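Local coordinates for nucleoporin GLE1 (PDB 6B4E), which serves as a nuclear pore component and mRNA export factor, represented here by its C-terminal part, which interacts with NUP42, DBP5 and GFD1, at residues S171-M176 with T224-V229; A184-L189 with T199-P204; A238-L243 with M288-E293; I255-E260 with A274-L279. One frame throughout, in Å; residues are numbered along the deposited sequence. Where two conformers were deposited one is given.

Helix 169-188 opens two contacts in this all-alpha fold. Interaction 1 joins an early turn of it to the start of helix 225-264, closing a loop of 47 intervening residues; interaction 2, nested inside, folds the 199-204 loop back on the helix's C-terminal end. After interactions 1 and 2 have closed, interaction 3 opens on helix 225-264, reaching from 238-243 to the C-terminal tail at 288-293; interaction 4, nested within it, packs 255-260 against helix 271-284. No pair crosses. Phe228 touches Leu276, linking interactions 1 and 4, while Arg188 against Gln241 and Ile185 against Phe291 link interactions 2 and 3.

Interaction 1. Residues S171-M176 with T224-V229; sequences SYDERM and TNTHFV
A buried helix-helix contact, set at the capped N-terminal turn of helix 225-264, joins two long helices of the all-alpha GLE1 fold. The segment axes diverge by only 32°, so residues 171-176 run roughly alongside 225-229, with the CA atoms of Asp173 and Thr226 5.5 Å apart. Thr224 is the N-cap and forms a capping box with His227, whose ND1 accepts from Thr224 N at 3.1 Å. Asp173, its CG beside the backbone N, directs a carboxylate at this turn and is gripped by two donors. Thr226 OG1 gives its proton to the syn lone pair of Asp173 OD2 at 2.6 Å. Asn225 ND2 reaches Asp173 OD1 at 2.9 Å, but from above the carboxylate plane (51° out of it) and along a bent N-H path of 141°. A negative group beside a helix N terminus is probably favoured electrostatically. The Asn225 amide is fixed from its other side, since OD1 accepts from Gly272 N. The ring of Tyr172, stacked on Trp158 and tied through OH to Met156 O, presents its edge, with CE2 3.4 Å from Thr226 OG1. One turn on, Val229 CG1 lies 3.6 Å from Asp173 O.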
# COMPACT_ATOMS: atom_id res chain seq x y z
N SER A 171 10.15 -2.89 -14.75
CA SER A 171 8.71 -3.12 -14.77
C SER A 171 8.20 -3.48 -13.38
O SER A 171 7.25 -2.87 -12.87
CB SER A 171 8.40 -4.24 -15.77
OG SER A 171 7.04 -4.58 -15.76
N TYR A 172 8.85 -4.45 -12.74
CA TYR A 172 8.44 -4.88 -11.41
C TYR A 172 8.56 -3.74 -10.41
O TYR A 172 7.63 -3.48 -9.63
CB TYR A 172 9.30 -6.06 -10.98
CG TYR A 172 9.08 -6.52 -9.57
CD1 TYR A 172 7.97 -7.29 -9.21
CD2 TYR A 172 9.99 -6.20 -8.57
CE1 TYR A 172 7.78 -7.71 -7.89
CE2 TYR A 172 9.82 -6.63 -7.27
CZ TYR A 172 8.72 -7.38 -6.93
OH TYR A 172 8.59 -7.77 -5.61
N ASP A 173 9.71 -3.07 -10.39
CA ASP A 173 9.93 -2.02 -9.41
C ASP A 173 8.90 -0.91 -9.55
O ASP A 173 8.37 -0.41 -8.56
CB ASP A 173 11.34 -1.45 -9.52
CG ASP A 173 12.41 -2.40 -8.98
OD1 ASP A 173 13.59 -2.20 -9.32
OD2 ASP A 173 12.06 -3.34 -8.26
N GLU A 174 8.61 -0.50 -10.79
CA GLU A 174 7.72 0.64 -10.98
C GLU A 174 6.28 0.26 -10.64
O GLU A 174 5.55 1.09 -10.07
CB GLU A 174 7.85 1.19 -12.39
CG GLU A 174 9.19 1.92 -12.60
CD GLU A 174 9.30 2.67 -13.93
OE1 GLU A 174 8.39 2.54 -14.77
OE2 GLU A 174 10.30 3.39 -14.12
N ARG A 175 5.88 -0.98 -10.92
CA ARG A 175 4.59 -1.48 -10.44
C ARG A 175 4.51 -1.47 -8.92
O ARG A 175 3.50 -1.03 -8.34
CB ARG A 175 4.33 -2.90 -10.97
CG ARG A 175 4.07 -2.99 -12.44
CD ARG A 175 3.47 -4.33 -12.83
NE ARG A 175 4.24 -5.50 -12.37
CZ ARG A 175 3.92 -6.27 -11.33
NH1 ARG A 175 2.83 -6.03 -10.61
NH2 ARG A 175 4.69 -7.31 -11.01
N MET A 176 5.54 -1.98 -8.24
CA MET A 176 5.49 -2.01 -6.78
C MET A 176 5.41 -0.60 -6.22
O MET A 176 4.66 -0.34 -5.27
CB MET A 176 6.71 -2.74 -6.20
CG MET A 176 6.83 -4.20 -6.58
SD MET A 176 5.43 -5.21 -6.08
CE MET A 176 4.57 -5.32 -7.66
N THR A 224 16.46 -5.78 -1.41
CA THR A 224 16.75 -5.59 -2.83
C THR A 224 16.43 -4.16 -3.19
O THR A 224 15.97 -3.37 -2.36
CB THR A 224 15.94 -6.57 -3.69
OG1 THR A 224 14.55 -6.22 -3.62
CG2 THR A 224 16.14 -7.99 -3.20
N ASN A 225 16.69 -3.81 -4.45
CA ASN A 225 16.41 -2.44 -4.89
C ASN A 225 14.96 -2.07 -4.64
O ASN A 225 14.66 -0.90 -4.35
CB ASN A 225 16.75 -2.28 -6.36
CG ASN A 225 16.47 -0.88 -6.87
OD1 ASN A 225 17.01 0.11 -6.36
ND2 ASN A 225 15.65 -0.78 -7.90
N THR A 226 14.05 -3.05 -4.75
CA THR A 226 12.61 -2.76 -4.67
C THR A 226 12.23 -2.20 -3.31
O THR A 226 11.33 -1.36 -3.21
CB THR A 226 11.80 -4.02 -4.95
OG1 THR A 226 12.36 -4.74 -6.07
CG2 THR A 226 10.37 -3.66 -5.25
N HIS A 227 12.86 -2.67 -2.24
CA HIS A 227 12.58 -2.09 -0.92
C HIS A 227 12.84 -0.60 -0.93
O HIS A 227 12.07 0.19 -0.35
CB HIS A 227 13.43 -2.76 0.15
CG HIS A 227 13.06 -4.19 0.39
ND1 HIS A 227 13.64 -5.23 -0.30
CD2 HIS A 227 12.17 -4.75 1.24
CE1 HIS A 227 13.13 -6.37 0.12
NE2 HIS A 227 12.24 -6.11 1.06
N PHE A 228 13.92 -0.18 -1.57
CA PHE A 228 14.24 1.23 -1.60
C PHE A 228 13.29 1.98 -2.51
O PHE A 228 12.91 3.12 -2.21
CB PHE A 228 15.69 1.44 -2.06
CG PHE A 228 16.71 0.95 -1.06
CD1 PHE A 228 17.03 1.70 0.06
CD2 PHE A 228 17.35 -0.26 -1.23
CE1 PHE A 228 17.96 1.26 0.97
CE2 PHE A 228 18.29 -0.71 -0.32
CZ PHE A 228 18.59 0.06 0.78
N VAL A 229 12.90 1.36 -3.62
CA VAL A 229 11.93 1.98 -4.52
C VAL A 229 10.62 2.25 -3.78
O VAL A 229 10.08 3.36 -3.85
CB VAL A 229 11.70 1.10 -5.76
CG1 VAL A 229 10.56 1.66 -6.61
CG2 VAL A 229 12.96 1.04 -6.59

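Interaction 2. Residues A184-L189 with T199-P204; sequences AIITRL and TSHPFP
The last turn of helix 169-188 is met by an irregular segment, 199-204, within the loop connecting helices 169-188 and 206-216 of the all-alpha fold; the CA atoms of Thr187 and Pro204 come within 4.7 Å. Backbone meets backbone directly: Thr187 CA lies 3.2 Å from Phe203 O in a CA-H...O contact whose angle at the hydrogen is 155°. Leu189 is the first residue to leave helical geometry, and around this end His201 NE2 serves two carbonyls. It donates to Leu189 O at 2.9 Å and to Ile186 O at 3.1 Å. Both bonds are weak, bent to 124° and 120°, as expected when one N-H is shared. Across the imidazole, ND1 accepts from Phe203 N in the ring plane at 3.0 Å, which fixes the ring's rotation and is consistent with a neutral ring protonated on NE2. Pro204 CA covers one ring face near its rim. Thr187 holds OG1 in the crowded position between N and carbonyl carbon, where it donates to Ala184 O and is also hydrogen-bonded with Ser208 OG. Next to the imidazole, Ile186 and Phe203 lie side by side, with Ile186 CG2 4.2 Å from Phe203 CB.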
# COMPACT_ATOMS: atom_id res chain seq x y z
N ALA A 184 0.21 4.16 0.64
CA ALA A 184 0.80 5.20 1.47
C ALA A 184 -0.15 6.38 1.64
O ALA A 184 -0.38 6.84 2.76
CB ALA A 184 2.13 5.64 0.86
N ILE A 185 -0.66 6.91 0.52
CA ILE A 185 -1.65 7.99 0.55
C ILE A 185 -2.78 7.64 1.50
O ILE A 185 -3.18 8.45 2.35
CB ILE A 185 -2.19 8.25 -0.87
CG1 ILE A 185 -1.13 8.94 -1.75
CG2 ILE A 185 -3.50 9.06 -0.84
CD1 ILE A 185 -0.81 10.38 -1.39
N ILE A 186 -3.37 6.46 1.32
CA ILE A 186 -4.53 6.09 2.12
C ILE A 186 -4.20 6.14 3.61
O ILE A 186 -5.02 6.60 4.42
CB ILE A 186 -5.05 4.70 1.69
CG1 ILE A 186 -5.66 4.79 0.28
CG2 ILE A 186 -6.08 4.16 2.69
CD1 ILE A 186 -6.05 3.47 -0.35
N THR A 187 -3.01 5.69 4.00
CA THR A 187 -2.70 5.66 5.42
C THR A 187 -2.57 7.06 6.02
O THR A 187 -2.74 7.20 7.24
CB THR A 187 -1.42 4.88 5.74
OG1 THR A 187 -0.26 5.55 5.24
CG2 THR A 187 -1.48 3.43 5.23
N ARG A 188 -2.30 8.09 5.22
CA ARG A 188 -2.09 9.43 5.76
C ARG A 188 -3.24 10.38 5.45
O ARG A 188 -3.20 11.54 5.88
CB ARG A 188 -0.74 9.99 5.27
CG ARG A 188 -0.56 10.24 3.77
CD ARG A 188 -1.33 11.43 3.24
NE ARG A 188 -0.64 11.96 2.06
CZ ARG A 188 -0.99 13.06 1.41
NH1 ARG A 188 -2.04 13.77 1.78
NH2 ARG A 188 -0.27 13.45 0.35
N LEU A 189 -4.27 9.92 4.76
CA LEU A 189 -5.49 10.70 4.60
C LEU A 189 -6.38 10.53 5.82
O LEU A 189 -6.44 9.46 6.43
CB LEU A 189 -6.27 10.26 3.36
CG LEU A 189 -5.66 10.56 1.99
CD1 LEU A 189 -6.43 9.80 0.92
CD2 LEU A 189 -5.67 12.03 1.69
N THR A 199 -16.69 6.15 12.31
CA THR A 199 -15.97 5.01 11.76
C THR A 199 -14.49 5.16 12.06
O THR A 199 -13.93 6.25 11.97
CB THR A 199 -16.17 4.92 10.23
OG1 THR A 199 -17.57 4.96 9.92
CG2 THR A 199 -15.56 3.64 9.66
N SER A 200 -13.87 4.04 12.44
CA SER A 200 -12.42 4.00 12.53
C SER A 200 -11.83 3.99 11.12
O SER A 200 -12.36 3.36 10.21
CB SER A 200 -11.96 2.76 13.29
OG SER A 200 -12.46 2.76 14.61
N HIS A 201 -10.71 4.69 10.95
CA HIS A 201 -10.00 4.63 9.69
C HIS A 201 -9.58 3.19 9.44
O HIS A 201 -8.92 2.59 10.29
CB HIS A 201 -8.79 5.56 9.75
CG HIS A 201 -8.12 5.81 8.44
ND1 HIS A 201 -7.69 4.80 7.60
CD2 HIS A 201 -7.73 6.97 7.85
CE1 HIS A 201 -7.09 5.33 6.55
NE2 HIS A 201 -7.11 6.64 6.67
N PRO A 202 -9.95 2.58 8.31
CA PRO A 202 -9.67 1.15 8.14
C PRO A 202 -8.21 0.81 7.88
O PRO A 202 -7.83 -0.36 8.05
CB PRO A 202 -10.56 0.76 6.95
CG PRO A 202 -10.69 2.02 6.17
CD PRO A 202 -10.71 3.14 7.18
N PHE A 203 -7.37 1.77 7.47
CA PHE A 203 -5.96 1.52 7.16
C PHE A 203 -5.14 2.72 7.61
O PHE A 203 -4.61 3.47 6.78
CB PHE A 203 -5.75 1.26 5.66
CG PHE A 203 -6.51 0.07 5.16
CD1 PHE A 203 -6.16 -1.21 5.53
CD2 PHE A 203 -7.59 0.26 4.33
CE1 PHE A 203 -6.87 -2.26 5.07
CE2 PHE A 203 -8.29 -0.80 3.88
CZ PHE A 203 -7.94 -2.04 4.25
N PRO A 204 -4.99 2.89 8.91
CA PRO A 204 -4.51 4.16 9.47
C PRO A 204 -2.99 4.28 9.40
O PRO A 204 -2.28 3.40 8.91
CB PRO A 204 -5.02 4.09 10.91
CG PRO A 204 -4.96 2.62 11.23
CD PRO A 204 -5.43 1.95 9.96

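Interaction 3. Residues A238-L243 with M288-E293; sequences AAVQFL and MESFPE
Met288 lays its thioether across the surface of helix 225-264, with SD 3.5 Å from Val240 CG2. The side chain runs straight out from the backbone, CG anti to N (chi1 177°) and SD anti to CA (chi2 179°), then turns at chi3 (-84°), which carries the methyl crosswise to the helix axis. Met288 CE settles 3.6 Å from Ala239 CB. It also meets Leu243 tip to tip, with Leu243 CD1 3.8 Å from Met288 CE, whereas Val240 slides past the thioether in the opposite direction. Trp235 and Trp283 also touch the Met288 side chain, so it packs against both helix 225-264 and helix 271-284. In the fold, this is where the extended C-terminal tail, having left helix 271-284, runs back over helix 225-264. The contact lies at the surface, and the tail here has no regular secondary structure. Ser290 continues the packing with CB 3.9 Å from Val240 CG2, the valine methyl that also carries the sulfur contact. The helix is kinked here: the backbone N atoms of Val240 and Gln241 have no bond to the preceding turn. A water takes up the first of them, accepting from Val240 N at 3.2 Å. The same water lies 2.8 Å from Glu289 O and probably donates to it, though it has more acceptors within reach than protons.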
# COMPACT_ATOMS: atom_id res chain seq x y z
N ALA A 238 3.83 10.35 1.64
CA ALA A 238 3.38 10.38 3.03
C ALA A 238 4.41 10.87 4.04
O ALA A 238 4.05 10.98 5.22
CB ALA A 238 2.90 8.98 3.43
N ALA A 239 5.65 11.19 3.66
CA ALA A 239 6.64 11.53 4.69
C ALA A 239 6.23 12.76 5.50
O ALA A 239 6.41 12.79 6.73
CB ALA A 239 8.02 11.73 4.06
N VAL A 240 5.69 13.78 4.85
CA VAL A 240 5.26 14.98 5.57
C VAL A 240 4.28 14.62 6.68
O VAL A 240 4.39 15.09 7.82
CB VAL A 240 4.64 15.99 4.58
CG1 VAL A 240 3.82 17.04 5.32
CG2 VAL A 240 5.75 16.61 3.75
N GLN A 241 3.29 13.79 6.36
CA GLN A 241 2.26 13.46 7.31
C GLN A 241 2.74 12.46 8.36
O GLN A 241 2.23 12.45 9.48
CB GLN A 241 1.04 12.90 6.58
CG GLN A 241 0.34 13.91 5.70
CD GLN A 241 1.05 14.15 4.38
OE1 GLN A 241 1.80 13.30 3.88
NE2 GLN A 241 0.80 15.32 3.80
N PHE A 242 3.70 11.61 8.00
CA PHE A 242 4.30 10.68 8.96
C PHE A 242 5.01 11.45 10.06
O PHE A 242 4.88 11.13 11.24
CB PHE A 242 5.27 9.77 8.21
CG PHE A 242 5.79 8.59 9.00
CD1 PHE A 242 4.95 7.55 9.37
CD2 PHE A 242 7.14 8.48 9.30
CE1 PHE A 242 5.43 6.46 10.06
CE2 PHE A 242 7.63 7.40 10.00
CZ PHE A 242 6.77 6.38 10.37
N LEU A 243 5.75 12.49 9.68
CA LEU A 243 6.38 13.37 10.66
C LEU A 243 5.35 14.08 11.54
O LEU A 243 5.58 14.28 12.74
CB LEU A 243 7.27 14.39 9.95
CG LEU A 243 8.55 13.82 9.37
CD1 LEU A 243 9.16 14.79 8.39
CD2 LEU A 243 9.54 13.53 10.47
N MET A 288 11.60 19.27 2.17
CA MET A 288 10.77 18.09 1.91
C MET A 288 9.54 18.47 1.10
O MET A 288 8.82 19.41 1.46
CB MET A 288 10.34 17.42 3.21
CG MET A 288 9.42 16.24 3.01
SD MET A 288 8.95 15.43 4.57
CE MET A 288 10.35 14.34 4.85
N GLU A 289 9.29 17.73 0.03
CA GLU A 289 8.15 17.94 -0.85
C GLU A 289 6.99 17.02 -0.48
O GLU A 289 7.15 15.96 0.12
CB GLU A 289 8.53 17.68 -2.30
CG GLU A 289 9.48 18.71 -2.86
CD GLU A 289 9.83 18.45 -4.32
OE1 GLU A 289 11.00 18.65 -4.70
OE2 GLU A 289 8.93 18.05 -5.09
N SER A 290 5.80 17.48 -0.87
CA SER A 290 4.59 16.68 -0.82
C SER A 290 3.81 16.96 -2.09
O SER A 290 4.03 17.97 -2.76
CB SER A 290 3.76 16.99 0.43
OG SER A 290 3.55 18.39 0.57
N PHE A 291 2.88 16.07 -2.43
CA PHE A 291 2.08 16.29 -3.61
C PHE A 291 1.25 17.56 -3.44
O PHE A 291 0.75 17.84 -2.34
CB PHE A 291 1.14 15.10 -3.87
CG PHE A 291 1.87 13.82 -4.21
CD1 PHE A 291 3.08 13.85 -4.89
CD2 PHE A 291 1.33 12.58 -3.86
CE1 PHE A 291 3.74 12.67 -5.21
CE2 PHE A 291 1.99 11.41 -4.17
CZ PHE A 291 3.20 11.46 -4.86
N PRO A 292 1.10 18.36 -4.50
CA PRO A 292 0.30 19.59 -4.38
C PRO A 292 -1.12 19.29 -3.91
O PRO A 292 -1.73 18.29 -4.27
CB PRO A 292 0.31 20.16 -5.80
CG PRO A 292 1.50 19.56 -6.45
CD PRO A 292 1.64 18.19 -5.86
N GLU A 293 -1.64 20.20 -3.08
CA GLU A 293 -3.02 20.11 -2.63
C GLU A 293 -3.96 20.06 -3.82
O GLU A 293 -3.72 20.67 -4.86
CB GLU A 293 -3.37 21.32 -1.75
CG GLU A 293 -2.67 21.34 -0.40
CD GLU A 293 -3.35 20.45 0.63
OE1 GLU A 293 -2.65 19.62 1.25
OE2 GLU A 293 -4.58 20.58 0.82
O HOH W 1 6.06 13.83 1.65

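Interaction 4. Residues I255-E260 with A274-L279; sequences ILIGEE and ARLRIL
The axes of 255-260 and 274-279 cross at -120° and approach to 8.5 Å, with the CA atoms of Gly258 and Arg277 only 5.2 Å apart. Gly258 lies at the crossing, its CA 4.2 Å from Leu276 CG. Leu276 drives its CD2 branch at the backbone of the first helix, 3.5 Å from Ile257 O, a carbonyl buried here with no polar partner in the model. The helix widens into a pi-type turn over 256-260, and the Ile257 side chain flanks the same leucine methyl. These are consecutive helices, 225-264 and 271-284, joined by a short loop and crossing steeply within the all-alpha fold; on the first, Leu256 and Glu260 also touch a chain of another protein. Beside the apolar packing, a salt bridge links the two helices. Arg277, bent at chi3, brings NH2 to Glu259 OE2 at 2.8 Å with a fairly straight N-H (155°), while its NH1 reaches Glu259 OE1 at 3.2 Å in a weaker bond. The carboxylate and guanidinium planes stand 68° apart, and Arg277 NH2 meets OE2 from above the carboxylate plane. Ser263 OG shares Glu259 OE1, and Gly258 O lies over one face of the guanidinium.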
# COMPACT_ATOMS: atom_id res chain seq x y z
N ILE A 255 15.55 8.73 9.37
CA ILE A 255 17.01 8.67 9.35
C ILE A 255 17.47 7.23 9.17
O ILE A 255 18.45 6.96 8.46
CB ILE A 255 17.58 9.30 10.64
CG1 ILE A 255 17.25 10.80 10.66
CG2 ILE A 255 19.09 9.05 10.76
CD1 ILE A 255 17.49 11.47 11.97
N LEU A 256 16.80 6.28 9.81
CA LEU A 256 17.23 4.90 9.72
C LEU A 256 17.11 4.39 8.29
O LEU A 256 18.04 3.76 7.77
CB LEU A 256 16.44 4.02 10.68
CG LEU A 256 16.98 2.60 10.85
CD1 LEU A 256 18.37 2.59 11.52
CD2 LEU A 256 16.03 1.80 11.66
N ILE A 257 15.98 4.68 7.61
CA ILE A 257 15.85 4.19 6.23
C ILE A 257 16.73 4.99 5.27
O ILE A 257 17.32 4.44 4.34
CB ILE A 257 14.38 4.17 5.74
CG1 ILE A 257 13.68 5.54 5.77
CG2 ILE A 257 13.60 3.15 6.51
CD1 ILE A 257 12.37 5.55 4.96
N GLY A 258 16.80 6.31 5.45
CA GLY A 258 17.44 7.14 4.45
C GLY A 258 18.95 7.21 4.56
O GLY A 258 19.64 7.37 3.54
N GLU A 259 19.49 7.11 5.78
CA GLU A 259 20.93 7.12 6.00
C GLU A 259 21.47 5.72 6.24
O GLU A 259 22.33 5.24 5.49
CB GLU A 259 21.29 8.02 7.19
CG GLU A 259 22.76 7.99 7.58
CD GLU A 259 23.68 8.43 6.43
OE1 GLU A 259 24.71 7.76 6.19
OE2 GLU A 259 23.38 9.45 5.78
N GLU A 260 20.96 5.03 7.27
CA GLU A 260 21.58 3.78 7.69
C GLU A 260 21.32 2.65 6.69
O GLU A 260 22.24 1.94 6.30
CB GLU A 260 21.08 3.40 9.09
CG GLU A 260 21.76 2.17 9.69
CD GLU A 260 23.27 2.36 9.89
OE1 GLU A 260 23.97 1.34 10.12
OE2 GLU A 260 23.76 3.51 9.81
N ALA A 274 19.84 5.32 -4.02
CA ALA A 274 20.33 6.66 -4.35
C ALA A 274 19.22 7.69 -4.26
O ALA A 274 19.42 8.79 -3.73
CB ALA A 274 20.96 6.65 -5.74
N ARG A 275 18.03 7.35 -4.77
CA ARG A 275 16.92 8.30 -4.71
C ARG A 275 16.44 8.51 -3.29
O ARG A 275 16.08 9.63 -2.91
CB ARG A 275 15.76 7.84 -5.59
CG ARG A 275 14.81 9.00 -5.84
CD ARG A 275 13.78 8.67 -6.88
NE ARG A 275 12.59 8.09 -6.27
CZ ARG A 275 11.64 8.80 -5.66
NH1 ARG A 275 10.59 8.19 -5.14
NH2 ARG A 275 11.75 10.12 -5.57
N LEU A 276 16.40 7.45 -2.48
CA LEU A 276 15.98 7.62 -1.08
C LEU A 276 16.96 8.52 -0.35
O LEU A 276 16.55 9.35 0.47
CB LEU A 276 15.89 6.26 -0.39
CG LEU A 276 15.21 6.26 0.99
CD1 LEU A 276 13.78 6.76 0.90
CD2 LEU A 276 15.23 4.87 1.62
N ARG A 277 18.26 8.39 -0.63
CA ARG A 277 19.22 9.28 0.01
C ARG A 277 19.00 10.72 -0.42
O ARG A 277 19.17 11.64 0.38
CB ARG A 277 20.65 8.82 -0.29
CG ARG A 277 21.71 9.79 0.22
CD ARG A 277 23.10 9.19 0.22
NE ARG A 277 23.22 8.07 1.16
CZ ARG A 277 23.47 8.20 2.46
NH1 ARG A 277 23.57 7.12 3.22
NH2 ARG A 277 23.62 9.40 3.00
N ILE A 278 18.64 10.95 -1.69
CA ILE A 278 18.34 12.31 -2.15
C ILE A 278 17.14 12.88 -1.39
O ILE A 278 17.13 14.08 -1.04
CB ILE A 278 18.10 12.30 -3.67
CG1 ILE A 278 19.42 12.01 -4.41
CG2 ILE A 278 17.46 13.60 -4.13
CD1 ILE A 278 20.49 13.06 -4.22
N LEU A 279 16.12 12.05 -1.14
CA LEU A 279 14.96 12.50 -0.36
C LEU A 279 15.35 12.82 1.07
O LEU A 279 14.91 13.84 1.64
CB LEU A 279 13.86 11.43 -0.38
CG LEU A 279 13.20 11.19 -1.73
CD1 LEU A 279 12.30 10.00 -1.74
CD2 LEU A 279 12.38 12.41 -2.19